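Local coordinates for conserved uncharacterized protein (predicted phosphoesterase COG0622) (Streptococcus pneumoniae, PDB 3CK2), which probably hydrolyses phosphate esters as a metal-dependent phosphoesterase of the calcineurin-like superfamily, with two manganese ions bound at the site expected for catalysis, at residues A[6-11]-A[145-150]; A[12-17]-A[39-44]; A[58-63]-A[84-89]; A[124-129]-A[155-160]. All coordinates share one frame; numbering follows the deposited sequence.

In the fold
The chain folds into two mixed beta-sheets packed together, with the two-metal site at one end. Interaction 1 pairs 6-11 with 145-150 in the middle of the six-stranded sheet. Interaction 4, its centre about 8 Å away, joins that sheet to the five-stranded one; its strand 154-160 lies next to strand 145-150 of interaction 1, and their segments alternate along the chain. Interactions 2 and 3 follow one another within the span that interaction 1 closes, their centres about 10 Å apart, and together supply five residues of the two manganese sites. Interaction 2 begins where strand 7-12 ends, so the sheet core leads into the metal-binding loops, with the centre of interaction 4 about 19 Å away.

Interaction 1. Residues A[6-11]-A[145-150]; sequences KQTIIV and YARVEI
The Tyr145 ring receives Val11 O at its edge, near the ring plane, while the methyl CG2 of Ile10 approaches obliquely, 3.8 Å from Tyr145 CD1. With CG lodged between the backbone N and carbonyl carbon (chi1 65°), the ring starts out on the same side of the sheet as Ile10, and its hydroxyl is hydrogen-bonded to the Tyr29 hydroxyl and to His164 ND1. Segments 7-11 and 145-150 run antiparallel through six backbone hydrogen bonds, two at each of the pairs Gln7-Ile150, Ile9-Val148 and Val11-Ala146. On the face of those pairs, branched Ile9 and Val148 lie side by side, Ile9 CG1 3.6 Å from Val148 CB, suiting a buried surface. The other face is mixed: Ile10 CD1 rests on Arg147 CB, Thr8 CG2 on Arg147 CG, and Lys6 NZ forms a salt bridge with Glu149 OE2 at 3.5 Å. Arg147 pairs with Asp158. Main-chain bonds thus fix the register; one face is largely apolar, the other buries Ile10 and Tyr145 but leaves Thr8, Arg147 and Glu149 partly exposed.

Interaction 2. Residues A[12-17]-A[39-44]; sequences MSDSHG and NGDSEL. With MN (manganese (II) ion), chain B.
One manganese ion of the two-metal site sits where Asp14 and His16 meet Asp41. Asp14 OD1 binds it at 2.1 Å, His16 NE2 at 2.3 Å and Asp41 OD2 at 2.2 Å; two waters and His115 complete six ligands. The two carboxylates are turned 86° apart, and Asp41 OD2 also binds the second manganese, a bridging role suited to a carboxylate oxygen. At the other ring nitrogen, Glu43 OE2 accepts from His16 ND1 at 2.6 Å, nearly in the ring plane but with the carboxylate turned 82° to it; with the metal bond it fixes the ring's rotation, and it would probably make NE2 a stronger donor. Asp41 O lies over the centre of one face of that ring and also accepts from His16 N. Asp14 N to Gly40 O also ties the loops, and Gly40 takes angles that suit glycine. Second-shell Ser13 OG donates to Asp14 OD2 from above the carboxylate plane. Asp-Ser-His and Gly-Asp correspond to the Asp-X-His and Gly-Asp motifs of calcineurin-like metallophosphoesterases.

Interaction 3. Residues A[58-63]-A[84-89]; sequences KGNMDF and HGHLFD
Gly59 and His84 bring their backbones together, CA to CA 5.3 Å, where a type I beta turn starts at Gly59. With no side chain there, Gly59 can lay its CA on a face of the His84 ring, 3.5 Å from the centroid, a CH-pi contact. Asn60 CB lies over a face of the His86 ring, while Lys58 O is near that ring's edge. Asn60 CG sits between its backbone N and carbonyl carbon (chi1 62°); beyond it, OD1 comes 3.4 Å from His84 NE2, both atoms being manganese ligands. His84 ND1 donates to Asn39 O, which orients the ring with NE2 toward the metal. One water joins Lys58 O to His84 N. Lys58 NZ donates to Asp62 O and Gly59 O, and Asp62 OD2 accepts from Gly59 N, so both charged residues brace the turn. Asp41 and His113 complete this second metal site. Gly59-Asn60, followed by Asp62, resembles the Gly-Asn-His-Asp/Glu motif of the calcineurin-like superfamily, and His84 is the histidine that joins it at the metal.

Interaction 4. Residues A[124-129]-A[155-160]; sequences KILFLN and FKVDFL. With SRT (S,R meso-tartaric acid), chain F.
Leu126 and Phe155 reach across from facing sheets and overlap alongside one another. Strands 125-129 and 155-160 run nearly parallel, 10° apart, but their axes stay 9.9 Å from one another, so side chains rather than backbones make the contact. Leu126 CB lies over a face of the Phe155 ring, offset toward the rim, in a CH-pi contact 4.1 Å from the centroid. The same leucine carries CG anti to its backbone N (chi1 174°); farther out, its CD2 meets Phe155 CG at 3.9 Å and lies 4.1 Å from Val157 CG2. Leu128 repeats the pattern two residues on, reaching in between Val157 and Phe159: its CD1 stands 3.8 Å from Val157 CG1 and 3.7 Å from Phe159 CZ, meeting the second ring obliquely. Asn129 O comes to that ring's edge in its plane, 3.4 Å from Phe159 CE1, where the weakly positive C-H rim suits a carbonyl oxygen. Val148 of the neighbouring strand touches both leucines.

On the other side of strand 155-160, Lys156 NZ donates to O1 of meso-tartaric acid at 2.7 Å, and Asp158, salt-bridged to Arg147, also lines this pocket with Val166 and Ser171. Residues 155-159 are therefore amphipathic: branched aliphatic and aromatic groups join the two sheets by apolar packing, while the intervening Lys156 and Asp158 present polar groups to the tartaric acid, the lysine by a hydrogen bond.

Interaction 1. Residues A[6-11]-A[145-150]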
loop_
_atom_site.group_PDB
_atom_site.type_symbol
_atom_site.label_atom_id
_atom_site.label_comp_id
_atom_site.label_asym_id
_atom_site.label_seq_id
_atom_site.Cartn_x
_atom_site.Cartn_y
_atom_site.Cartn_z
ATOM N N LYS A 6 -16.780 -4.325 -8.671
ATOM C CA LYS A 6 -15.692 -3.395 -8.460
ATOM C C LYS A 6 -15.219 -3.488 -7.020
ATOM O O LYS A 6 -16.014 -3.696 -6.110
ATOM C CB LYS A 6 -16.125 -1.971 -8.806
ATOM C CG LYS A 6 -15.013 -0.934 -8.675
ATOM C CD LYS A 6 -15.349 0.369 -9.400
ATOM C CE LYS A 6 -15.006 1.597 -8.525
ATOM N NZ LYS A 6 -16.197 2.228 -7.834
ATOM N N GLN A 7 -13.903 -3.394 -6.838
ATOM C CA GLN A 7 -13.288 -3.390 -5.527
ATOM C C GLN A 7 -12.592 -2.055 -5.327
ATOM O O GLN A 7 -12.247 -1.362 -6.294
ATOM C CB GLN A 7 -12.263 -4.507 -5.419
ATOM C CG GLN A 7 -12.822 -5.910 -5.602
ATOM C CD GLN A 7 -11.728 -6.934 -5.824
ATOM O OE1 GLN A 7 -10.651 -6.611 -6.329
ATOM N NE2 GLN A 7 -11.988 -8.157 -5.444
ATOM N N THR A 8 -12.451 -1.687 -4.062
ATOM C CA THR A 8 -11.720 -0.514 -3.652
ATOM C C THR A 8 -10.811 -0.941 -2.501
ATOM O O THR A 8 -11.255 -1.595 -1.556
ATOM C CB THR A 8 -12.647 0.623 -3.187
ATOM O OG1 THR A 8 -13.505 0.986 -4.261
ATOM C CG2 THR A 8 -11.826 1.845 -2.702
ATOM N N ILE A 9 -9.529 -0.606 -2.611
ATOM C CA ILE A 9 -8.608 -0.828 -1.509
ATOM C C ILE A 9 -7.972 0.505 -1.135
ATOM O O ILE A 9 -7.872 1.431 -1.961
ATOM C CB ILE A 9 -7.537 -1.946 -1.836
ATOM C CG1 ILE A 9 -6.592 -1.500 -2.970
ATOM C CG2 ILE A 9 -8.237 -3.328 -2.111
ATOM C CD1 ILE A 9 -5.376 -2.400 -3.139
ATOM N N ILE A 10 -7.629 0.598 0.140
ATOM C CA ILE A 10 -6.941 1.746 0.740
ATOM C C ILE A 10 -5.586 1.250 1.218
ATOM O O ILE A 10 -5.507 0.215 1.921
ATOM C CB ILE A 10 -7.759 2.406 1.926
ATOM C CG1 ILE A 10 -9.103 2.979 1.414
ATOM C CG2 ILE A 10 -6.918 3.538 2.603
ATOM C CD1 ILE A 10 -8.948 4.186 0.348
ATOM N N VAL A 11 -4.530 1.948 0.776
ATOM C CA VAL A 11 -3.142 1.574 1.046
ATOM C C VAL A 11 -2.421 2.767 1.669
ATOM O O VAL A 11 -2.445 3.862 1.095
ATOM C CB VAL A 11 -2.413 1.155 -0.265
ATOM C CG1 VAL A 11 -1.035 0.550 0.057
ATOM C CG2 VAL A 11 -3.281 0.173 -1.079
ATOM N N TYR A 145 -1.570 8.911 1.135
ATOM C CA TYR A 145 -1.859 7.495 0.994
ATOM C C TYR A 145 -2.589 7.302 -0.350
ATOM O O TYR A 145 -2.787 8.255 -1.112
ATOM C CB TYR A 145 -2.662 6.965 2.187
ATOM C CG TYR A 145 -4.053 7.521 2.371
ATOM C CD1 TYR A 145 -5.157 6.787 1.959
ATOM C CD2 TYR A 145 -4.276 8.771 3.003
ATOM C CE1 TYR A 145 -6.442 7.262 2.150
ATOM C CE2 TYR A 145 -5.546 9.245 3.207
ATOM C CZ TYR A 145 -6.639 8.495 2.766
ATOM O OH TYR A 145 -7.946 8.936 2.901
ATOM N N ALA A 146 -2.963 6.068 -0.645
ATOM C CA ALA A 146 -3.496 5.700 -1.968
ATOM C C ALA A 146 -4.820 4.929 -1.872
ATOM O O ALA A 146 -5.067 4.153 -0.943
ATOM C CB ALA A 146 -2.424 4.889 -2.804
ATOM N N ARG A 147 -5.669 5.208 -2.845
ATOM C CA ARG A 147 -6.879 4.442 -3.146
ATOM C C ARG A 147 -6.736 3.763 -4.515
ATOM O O ARG A 147 -6.409 4.427 -5.508
ATOM C CB ARG A 147 -8.091 5.361 -3.169
ATOM C CG ARG A 147 -9.371 4.613 -3.445
ATOM C CD ARG A 147 -10.570 5.533 -3.454
ATOM N NE ARG A 147 -10.429 6.542 -4.503
ATOM C CZ ARG A 147 -11.031 7.738 -4.504
ATOM N NH1 ARG A 147 -11.824 8.111 -3.514
ATOM N NH2 ARG A 147 -10.822 8.578 -5.495
ATOM N N VAL A 148 -6.965 2.457 -4.566
ATOM C CA VAL A 148 -7.021 1.732 -5.836
ATOM C C VAL A 148 -8.451 1.199 -6.082
ATOM O O VAL A 148 -9.030 0.545 -5.213
ATOM C CB VAL A 148 -5.989 0.549 -5.919
ATOM C CG1 VAL A 148 -5.973 -0.052 -7.356
ATOM C CG2 VAL A 148 -4.576 0.994 -5.464
ATOM N N GLU A 149 -8.996 1.491 -7.266
ATOM C CA GLU A 149 -10.260 0.882 -7.707
ATOM C C GLU A 149 -9.993 -0.186 -8.767
ATOM O O GLU A 149 -9.212 0.008 -9.701
ATOM C CB GLU A 149 -11.231 1.960 -8.143
ATOM C CG GLU A 149 -11.383 2.939 -6.983
ATOM C CD GLU A 149 -12.489 3.937 -7.148
ATOM O OE1 GLU A 149 -12.374 4.771 -8.077
ATOM O OE2 GLU A 149 -13.459 3.882 -6.331
ATOM N N ILE A 150 -10.558 -1.366 -8.539
ATOM C CA ILE A 150 -10.195 -2.538 -9.328
ATOM C C ILE A 150 -11.429 -3.083 -9.982
ATOM O O ILE A 150 -12.410 -3.332 -9.305
ATOM C CB ILE A 150 -9.522 -3.693 -8.479
ATOM C CG1 ILE A 150 -8.306 -3.198 -7.666
ATOM C CG2 ILE A 150 -9.139 -4.870 -9.380
ATOM C CD1 ILE A 150 -8.464 -3.358 -6.169
#

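Interaction 2. Residues A[12-17]-A[39-44]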
loop_
_atom_site.group_PDB
_atom_site.type_symbol
_atom_site.label_atom_id
_atom_site.label_comp_id
_atom_site.label_asym_id
_atom_site.label_seq_id
_atom_site.Cartn_x
_atom_site.Cartn_y
_atom_site.Cartn_z
HETATM N N MSE A 12 -1.773 2.558 2.821
HETATM C CA MSE A 12 -0.881 3.575 3.417
HETATM C C MSE A 12 0.427 2.938 3.882
HETATM O O MSE A 12 0.600 1.748 3.788
HETATM C CB MSE A 12 -1.579 4.309 4.571
HETATM C CG MSE A 12 -1.904 3.391 5.719
HETATM SE SE MSE A 12 -2.768 4.267 7.223
HETATM C CE MSE A 12 -3.744 2.701 7.854
ATOM N N SER A 13 1.357 3.750 4.362
ATOM C CA SER A 13 2.699 3.296 4.676
ATOM C C SER A 13 3.516 4.364 5.323
ATOM O O SER A 13 3.325 5.554 5.066
ATOM C CB SER A 13 3.440 2.856 3.401
ATOM O OG SER A 13 4.599 2.102 3.695
ATOM N N ASP A 14 4.486 3.915 6.135
ATOM C CA ASP A 14 5.568 4.792 6.634
ATOM C C ASP A 14 4.964 5.980 7.401
ATOM O O ASP A 14 5.282 7.160 7.159
ATOM C CB ASP A 14 6.489 5.229 5.489
ATOM C CG ASP A 14 7.307 4.076 4.916
ATOM O OD1 ASP A 14 8.442 3.831 5.444
ATOM O OD2 ASP A 14 6.837 3.450 3.914
ATOM N N SER A 15 4.120 5.602 8.367
ATOM C CA SER A 15 3.405 6.498 9.277
ATOM C C SER A 15 4.253 6.953 10.494
ATOM O O SER A 15 3.985 7.983 11.064
ATOM C CB SER A 15 2.089 5.833 9.723
ATOM O OG SER A 15 2.266 4.477 10.083
ATOM N N HIS A 16 5.257 6.172 10.869
ATOM C CA HIS A 16 6.363 6.591 11.742
ATOM C C HIS A 16 5.956 7.232 13.066
ATOM O O HIS A 16 6.321 8.377 13.379
ATOM C CB HIS A 16 7.379 7.467 10.964
ATOM C CG HIS A 16 8.266 6.666 10.056
ATOM N ND1 HIS A 16 9.304 5.888 10.527
ATOM C CD2 HIS A 16 8.222 6.466 8.728
ATOM C CE1 HIS A 16 9.872 5.258 9.522
ATOM N NE2 HIS A 16 9.228 5.584 8.414
ATOM N N GLY A 17 5.207 6.458 13.834
ATOM C CA GLY A 17 4.844 6.827 15.184
ATOM C C GLY A 17 3.588 7.667 15.290
ATOM O O GLY A 17 3.157 7.978 16.371
ATOM N N ASN A 39 1.873 -0.677 4.705
ATOM C CA ASN A 39 3.045 -1.371 4.171
ATOM C C ASN A 39 4.303 -1.242 5.050
ATOM O O ASN A 39 5.422 -1.522 4.614
ATOM C CB ASN A 39 3.320 -0.896 2.739
ATOM C CG ASN A 39 2.140 -1.115 1.802
ATOM O OD1 ASN A 39 1.267 -1.950 2.076
ATOM N ND2 ASN A 39 2.118 -0.368 0.667
ATOM N N GLY A 40 4.086 -0.806 6.290
ATOM C CA GLY A 40 5.085 -0.849 7.337
ATOM C C GLY A 40 5.724 0.472 7.714
ATOM O O GLY A 40 5.422 1.546 7.177
ATOM N N ASP A 41 6.658 0.350 8.648
ATOM C CA ASP A 41 7.300 1.477 9.330
ATOM C C ASP A 41 6.252 2.330 10.031
ATOM O O ASP A 41 6.228 3.543 9.892
ATOM C CB ASP A 41 8.117 2.283 8.340
ATOM C CG ASP A 41 9.533 1.842 8.242
ATOM O OD1 ASP A 41 9.891 0.811 8.815
ATOM O OD2 ASP A 41 10.295 2.580 7.562
ATOM N N SER A 42 5.361 1.681 10.767
ATOM C CA SER A 42 4.378 2.386 11.602
ATOM C C SER A 42 4.968 2.813 12.937
ATOM O O SER A 42 4.565 3.840 13.512
ATOM C CB SER A 42 3.124 1.519 11.834
ATOM O OG SER A 42 3.415 0.316 12.474
ATOM N N GLU A 43 5.905 1.997 13.427
ATOM C CA GLU A 43 6.536 2.152 14.744
ATOM C C GLU A 43 5.552 1.905 15.899
ATOM O O GLU A 43 5.815 2.282 17.029
ATOM C CB GLU A 43 7.246 3.487 14.875
ATOM C CG GLU A 43 8.325 3.735 13.802
ATOM C CD GLU A 43 9.007 5.089 14.017
ATOM O OE1 GLU A 43 8.904 5.623 15.136
ATOM O OE2 GLU A 43 9.611 5.648 13.075
ATOM N N LEU A 44 4.449 1.215 15.578
ATOM C CA LEU A 44 3.417 0.811 16.516
ATOM C C LEU A 44 3.607 -0.661 16.864
ATOM O O LEU A 44 4.319 -1.391 16.168
ATOM C CB LEU A 44 2.002 1.046 15.917
ATOM C CG LEU A 44 1.649 2.444 15.399
ATOM C CD1 LEU A 44 0.180 2.506 14.913
ATOM C CD2 LEU A 44 1.963 3.566 16.420
HETATM MN MN MN B . 10.102 4.527 6.517
HETATM O O HOH W 1 1.922 4.806 12.726
HETATM O O HOH W 2 11.982 5.245 7.421
HETATM O O HOH W 3 11.575 3.720 5.094
#

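Interaction 3. Residues A[58-63]-A[84-89]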
loop_
_atom_site.group_PDB
_atom_site.type_symbol
_atom_site.label_atom_id
_atom_site.label_comp_id
_atom_site.label_asym_id
_atom_site.label_seq_id
_atom_site.Cartn_x
_atom_site.Cartn_y
_atom_site.Cartn_z
ATOM N N LYS A 58 5.871 -5.830 8.050
ATOM C CA LYS A 58 6.970 -5.283 8.807
ATOM C C LYS A 58 7.894 -4.372 7.987
ATOM O O LYS A 58 8.397 -4.779 6.947
ATOM C CB LYS A 58 7.818 -6.404 9.389
ATOM C CG LYS A 58 8.871 -5.927 10.434
ATOM C CD LYS A 58 10.010 -6.987 10.538
ATOM C CE LYS A 58 11.098 -6.606 11.583
ATOM N NZ LYS A 58 11.781 -5.347 11.286
ATOM N N GLY A 59 8.150 -3.176 8.527
ATOM C CA GLY A 59 9.176 -2.291 8.012
ATOM C C GLY A 59 10.498 -2.449 8.749
ATOM O O GLY A 59 10.560 -3.037 9.839
ATOM N N ASN A 60 11.573 -1.920 8.176
ATOM C CA ASN A 60 12.862 -1.969 8.889
ATOM C C ASN A 60 12.897 -1.174 10.218
ATOM O O ASN A 60 13.731 -1.461 11.078
ATOM C CB ASN A 60 14.018 -1.554 7.987
ATOM C CG ASN A 60 13.902 -0.127 7.475
ATOM O OD1 ASN A 60 12.893 0.226 6.879
ATOM N ND2 ASN A 60 14.966 0.677 7.651
HETATM N N MSE A 61 11.998 -0.199 10.367
HETATM C CA MSE A 61 11.899 0.647 11.562
HETATM C C MSE A 61 10.796 0.150 12.506
HETATM O O MSE A 61 10.424 0.848 13.432
HETATM C CB MSE A 61 11.638 2.139 11.191
HETATM C CG MSE A 61 12.765 2.816 10.435
HETATM SE SE MSE A 61 14.501 2.652 11.318
HETATM C CE MSE A 61 15.661 3.670 10.157
ATOM N N ASP A 62 10.306 -1.062 12.262
ATOM C CA ASP A 62 9.415 -1.785 13.150
ATOM C C ASP A 62 10.247 -2.817 13.894
ATOM O O ASP A 62 10.782 -3.744 13.272
ATOM C CB ASP A 62 8.290 -2.497 12.356
ATOM C CG ASP A 62 7.285 -1.529 11.766
ATOM O OD1 ASP A 62 7.005 -0.526 12.429
ATOM O OD2 ASP A 62 6.750 -1.782 10.664
ATOM N N PHE A 63 10.387 -2.650 15.204
ATOM C CA PHE A 63 11.345 -3.445 15.966
ATOM C C PHE A 63 10.701 -4.570 16.763
ATOM O O PHE A 63 11.353 -5.557 17.034
ATOM C CB PHE A 63 12.219 -2.551 16.839
ATOM C CG PHE A 63 13.049 -1.579 16.038
ATOM C CD1 PHE A 63 13.987 -2.037 15.127
ATOM C CD2 PHE A 63 12.884 -0.221 16.169
ATOM C CE1 PHE A 63 14.754 -1.141 14.377
ATOM C CE2 PHE A 63 13.666 0.675 15.412
ATOM C CZ PHE A 63 14.576 0.212 14.523
ATOM N N HIS A 84 7.286 -4.501 2.764
ATOM C CA HIS A 84 7.850 -3.154 2.942
ATOM C C HIS A 84 8.761 -2.769 1.788
ATOM O O HIS A 84 8.558 -1.751 1.155
ATOM C CB HIS A 84 8.559 -3.017 4.276
ATOM C CG HIS A 84 8.933 -1.609 4.631
ATOM N ND1 HIS A 84 7.991 -0.627 4.861
ATOM C CD2 HIS A 84 10.144 -1.028 4.842
ATOM C CE1 HIS A 84 8.606 0.497 5.210
ATOM N NE2 HIS A 84 9.910 0.283 5.204
ATOM N N GLY A 85 9.752 -3.589 1.500
ATOM C CA GLY A 85 10.634 -3.390 0.320
ATOM C C GLY A 85 12.115 -3.520 0.620
ATOM O O GLY A 85 12.878 -3.863 -0.247
ATOM N N HIS A 86 12.494 -3.281 1.869
ATOM C CA HIS A 86 13.885 -3.335 2.300
ATOM C C HIS A 86 14.537 -4.701 2.138
ATOM O O HIS A 86 15.762 -4.798 1.887
ATOM C CB HIS A 86 14.020 -2.842 3.766
ATOM C CG HIS A 86 13.325 -3.696 4.781
ATOM N ND1 HIS A 86 11.959 -3.842 4.809
ATOM C CD2 HIS A 86 13.796 -4.379 5.856
ATOM C CE1 HIS A 86 11.621 -4.623 5.823
ATOM N NE2 HIS A 86 12.713 -4.948 6.487
ATOM N N LEU A 87 13.727 -5.749 2.269
ATOM C CA LEU A 87 14.223 -7.089 2.145
ATOM C C LEU A 87 14.380 -7.469 0.685
ATOM O O LEU A 87 14.921 -8.534 0.420
ATOM C CB LEU A 87 13.315 -8.114 2.867
ATOM C CG LEU A 87 13.121 -7.886 4.370
ATOM C CD1 LEU A 87 12.003 -8.778 4.912
ATOM C CD2 LEU A 87 14.448 -8.085 5.125
ATOM N N PHE A 88 13.915 -6.611 -0.243
ATOM C CA PHE A 88 14.084 -6.823 -1.694
ATOM C C PHE A 88 15.114 -5.843 -2.304
ATOM O O PHE A 88 15.325 -5.814 -3.502
ATOM C CB PHE A 88 12.720 -6.732 -2.418
ATOM C CG PHE A 88 11.808 -7.892 -2.110
ATOM C CD1 PHE A 88 11.801 -9.019 -2.914
ATOM C CD2 PHE A 88 11.013 -7.893 -0.963
ATOM C CE1 PHE A 88 10.981 -10.110 -2.613
ATOM C CE2 PHE A 88 10.214 -8.980 -0.662
ATOM C CZ PHE A 88 10.199 -10.090 -1.495
ATOM N N ASP A 89 15.751 -5.049 -1.447
ATOM C CA ASP A 89 16.761 -4.087 -1.874
ATOM C C ASP A 89 16.220 -3.184 -2.969
ATOM O O ASP A 89 16.888 -2.956 -3.982
ATOM C CB ASP A 89 18.037 -4.792 -2.362
ATOM C CG ASP A 89 18.684 -5.672 -1.296
ATOM O OD1 ASP A 89 18.832 -5.216 -0.149
ATOM O OD2 ASP A 89 19.064 -6.824 -1.620
HETATM O O HOH W 4 8.375 -6.270 4.825
HETATM O O HOH W 5 12.989 -6.360 8.904
#

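Interaction 4. Residues A[124-129]-A[155-160]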
loop_
_atom_site.group_PDB
_atom_site.type_symbol
_atom_site.label_atom_id
_atom_site.label_comp_id
_atom_site.label_asym_id
_atom_site.label_seq_id
_atom_site.Cartn_x
_atom_site.Cartn_y
_atom_site.Cartn_z
ATOM N N LYS A 124 1.611 -7.694 -16.288
ATOM C CA LYS A 124 0.222 -7.229 -16.052
ATOM C C LYS A 124 0.068 -6.782 -14.593
ATOM O O LYS A 124 -1.047 -6.726 -14.078
ATOM C CB LYS A 124 -0.798 -8.313 -16.388
ATOM C CG LYS A 124 -0.709 -8.837 -17.812
ATOM C CD LYS A 124 -1.098 -10.301 -17.874
ATOM C CE LYS A 124 -0.002 -11.184 -17.259
ATOM N NZ LYS A 124 -0.466 -12.596 -17.203
ATOM N N ILE A 125 1.183 -6.468 -13.931
ATOM C CA ILE A 125 1.184 -6.246 -12.492
ATOM C C ILE A 125 1.293 -4.765 -12.146
ATOM O O ILE A 125 2.243 -4.076 -12.550
ATOM C CB ILE A 125 2.332 -7.038 -11.781
ATOM C CG1 ILE A 125 2.366 -8.499 -12.271
ATOM C CG2 ILE A 125 2.150 -6.957 -10.249
ATOM C CD1 ILE A 125 3.538 -9.344 -11.779
ATOM N N LEU A 126 0.306 -4.292 -11.389
ATOM C CA LEU A 126 0.363 -2.972 -10.768
ATOM C C LEU A 126 1.276 -3.001 -9.539
ATOM O O LEU A 126 1.037 -3.788 -8.593
ATOM C CB LEU A 126 -1.030 -2.527 -10.329
ATOM C CG LEU A 126 -1.140 -1.221 -9.541
ATOM C CD1 LEU A 126 -0.710 -0.023 -10.385
ATOM C CD2 LEU A 126 -2.545 -1.056 -8.991
ATOM N N PHE A 127 2.323 -2.159 -9.579
ATOM C CA PHE A 127 3.190 -1.884 -8.436
ATOM C C PHE A 127 2.856 -0.497 -7.877
ATOM O O PHE A 127 2.821 0.490 -8.611
ATOM C CB PHE A 127 4.677 -1.934 -8.823
ATOM C CG PHE A 127 5.153 -3.309 -9.253
ATOM C CD1 PHE A 127 5.834 -4.143 -8.363
ATOM C CD2 PHE A 127 4.927 -3.759 -10.538
ATOM C CE1 PHE A 127 6.264 -5.401 -8.763
ATOM C CE2 PHE A 127 5.360 -5.019 -10.936
ATOM C CZ PHE A 127 6.010 -5.841 -10.034
ATOM N N LEU A 128 2.633 -0.438 -6.571
ATOM C CA LEU A 128 2.177 0.775 -5.910
ATOM C C LEU A 128 2.896 0.984 -4.593
ATOM O O LEU A 128 2.909 0.095 -3.727
ATOM C CB LEU A 128 0.659 0.721 -5.647
ATOM C CG LEU A 128 -0.005 1.862 -4.859
ATOM C CD1 LEU A 128 -0.056 3.152 -5.705
ATOM C CD2 LEU A 128 -1.393 1.431 -4.497
ATOM N N ASN A 129 3.473 2.180 -4.467
ATOM C CA ASN A 129 3.886 2.732 -3.193
ATOM C C ASN A 129 2.907 3.857 -2.932
ATOM O O ASN A 129 2.769 4.785 -3.762
ATOM C CB ASN A 129 5.336 3.237 -3.261
ATOM C CG ASN A 129 5.891 3.626 -1.885
ATOM O OD1 ASN A 129 5.203 4.241 -1.079
ATOM N ND2 ASN A 129 7.142 3.272 -1.626
ATOM N N PHE A 155 -7.299 -0.843 -13.426
ATOM C CA PHE A 155 -6.889 -0.336 -12.114
ATOM C C PHE A 155 -6.935 1.199 -12.179
ATOM O O PHE A 155 -6.360 1.808 -13.085
ATOM C CB PHE A 155 -5.441 -0.686 -11.769
ATOM C CG PHE A 155 -5.147 -2.143 -11.703
ATOM C CD1 PHE A 155 -5.776 -2.953 -10.767
ATOM C CD2 PHE A 155 -4.181 -2.704 -12.536
ATOM C CE1 PHE A 155 -5.467 -4.296 -10.676
ATOM C CE2 PHE A 155 -3.879 -4.067 -12.458
ATOM C CZ PHE A 155 -4.511 -4.856 -11.525
ATOM N N LYS A 156 -7.596 1.822 -11.206
ATOM C CA LYS A 156 -7.602 3.279 -11.098
ATOM C C LYS A 156 -6.902 3.626 -9.790
ATOM O O LYS A 156 -7.309 3.151 -8.744
ATOM C CB LYS A 156 -9.040 3.837 -11.141
ATOM C CG LYS A 156 -9.142 5.364 -10.878
ATOM C CD LYS A 156 -8.303 6.202 -11.893
ATOM C CE LYS A 156 -8.170 7.660 -11.480
ATOM N NZ LYS A 156 -9.506 8.188 -11.103
ATOM N N VAL A 157 -5.825 4.410 -9.860
ATOM C CA VAL A 157 -5.092 4.851 -8.658
ATOM C C VAL A 157 -5.203 6.364 -8.420
ATOM O O VAL A 157 -4.924 7.174 -9.301
ATOM C CB VAL A 157 -3.597 4.467 -8.744
ATOM C CG1 VAL A 157 -2.839 4.948 -7.487
ATOM C CG2 VAL A 157 -3.440 2.929 -9.041
ATOM N N ASP A 158 -5.656 6.728 -7.226
ATOM C CA ASP A 158 -5.632 8.114 -6.766
ATOM C C ASP A 158 -4.807 8.209 -5.516
ATOM O O ASP A 158 -4.847 7.317 -4.673
ATOM C CB ASP A 158 -7.025 8.589 -6.436
ATOM C CG ASP A 158 -7.867 8.813 -7.670
ATOM O OD1 ASP A 158 -7.543 9.685 -8.523
ATOM O OD2 ASP A 158 -8.839 8.072 -7.795
ATOM N N PHE A 159 -4.056 9.295 -5.395
ATOM C CA PHE A 159 -3.363 9.585 -4.153
ATOM C C PHE A 159 -4.114 10.638 -3.346
ATOM O O PHE A 159 -4.599 11.596 -3.889
ATOM C CB PHE A 159 -1.917 9.983 -4.438
ATOM C CG PHE A 159 -1.104 8.863 -5.016
ATOM C CD1 PHE A 159 -0.387 8.029 -4.204
ATOM C CD2 PHE A 159 -1.071 8.649 -6.383
ATOM C CE1 PHE A 159 0.348 7.022 -4.754
ATOM C CE2 PHE A 159 -0.317 7.641 -6.931
ATOM C CZ PHE A 159 0.380 6.820 -6.115
ATOM N N LEU A 160 -4.221 10.398 -2.037
ATOM C CA LEU A 160 -5.117 11.147 -1.153
ATOM C C LEU A 160 -4.305 11.796 -0.066
ATOM O O LEU A 160 -3.290 11.266 0.378
ATOM C CB LEU A 160 -6.173 10.233 -0.528
ATOM C CG LEU A 160 -7.490 9.908 -1.274
ATOM C CD1 LEU A 160 -7.313 9.595 -2.712
ATOM C CD2 LEU A 160 -8.151 8.743 -0.556
HETATM O O1 SRT F . -9.431 10.764 -12.035
HETATM O O11 SRT F . -8.492 12.754 -12.207
HETATM C C1 SRT F . -9.121 11.881 -11.556
HETATM C C2 SRT F . -9.500 12.173 -10.127
HETATM O O2 SRT F . -9.014 11.092 -9.333
HETATM C C3 SRT F . -11.016 12.271 -9.866
HETATM O O3 SRT F . -11.731 12.530 -11.085
HETATM C C4 SRT F . -11.356 13.311 -8.813
HETATM O O4 SRT F . -12.546 13.404 -8.426
HETATM O O41 SRT F . -10.464 14.041 -8.315
#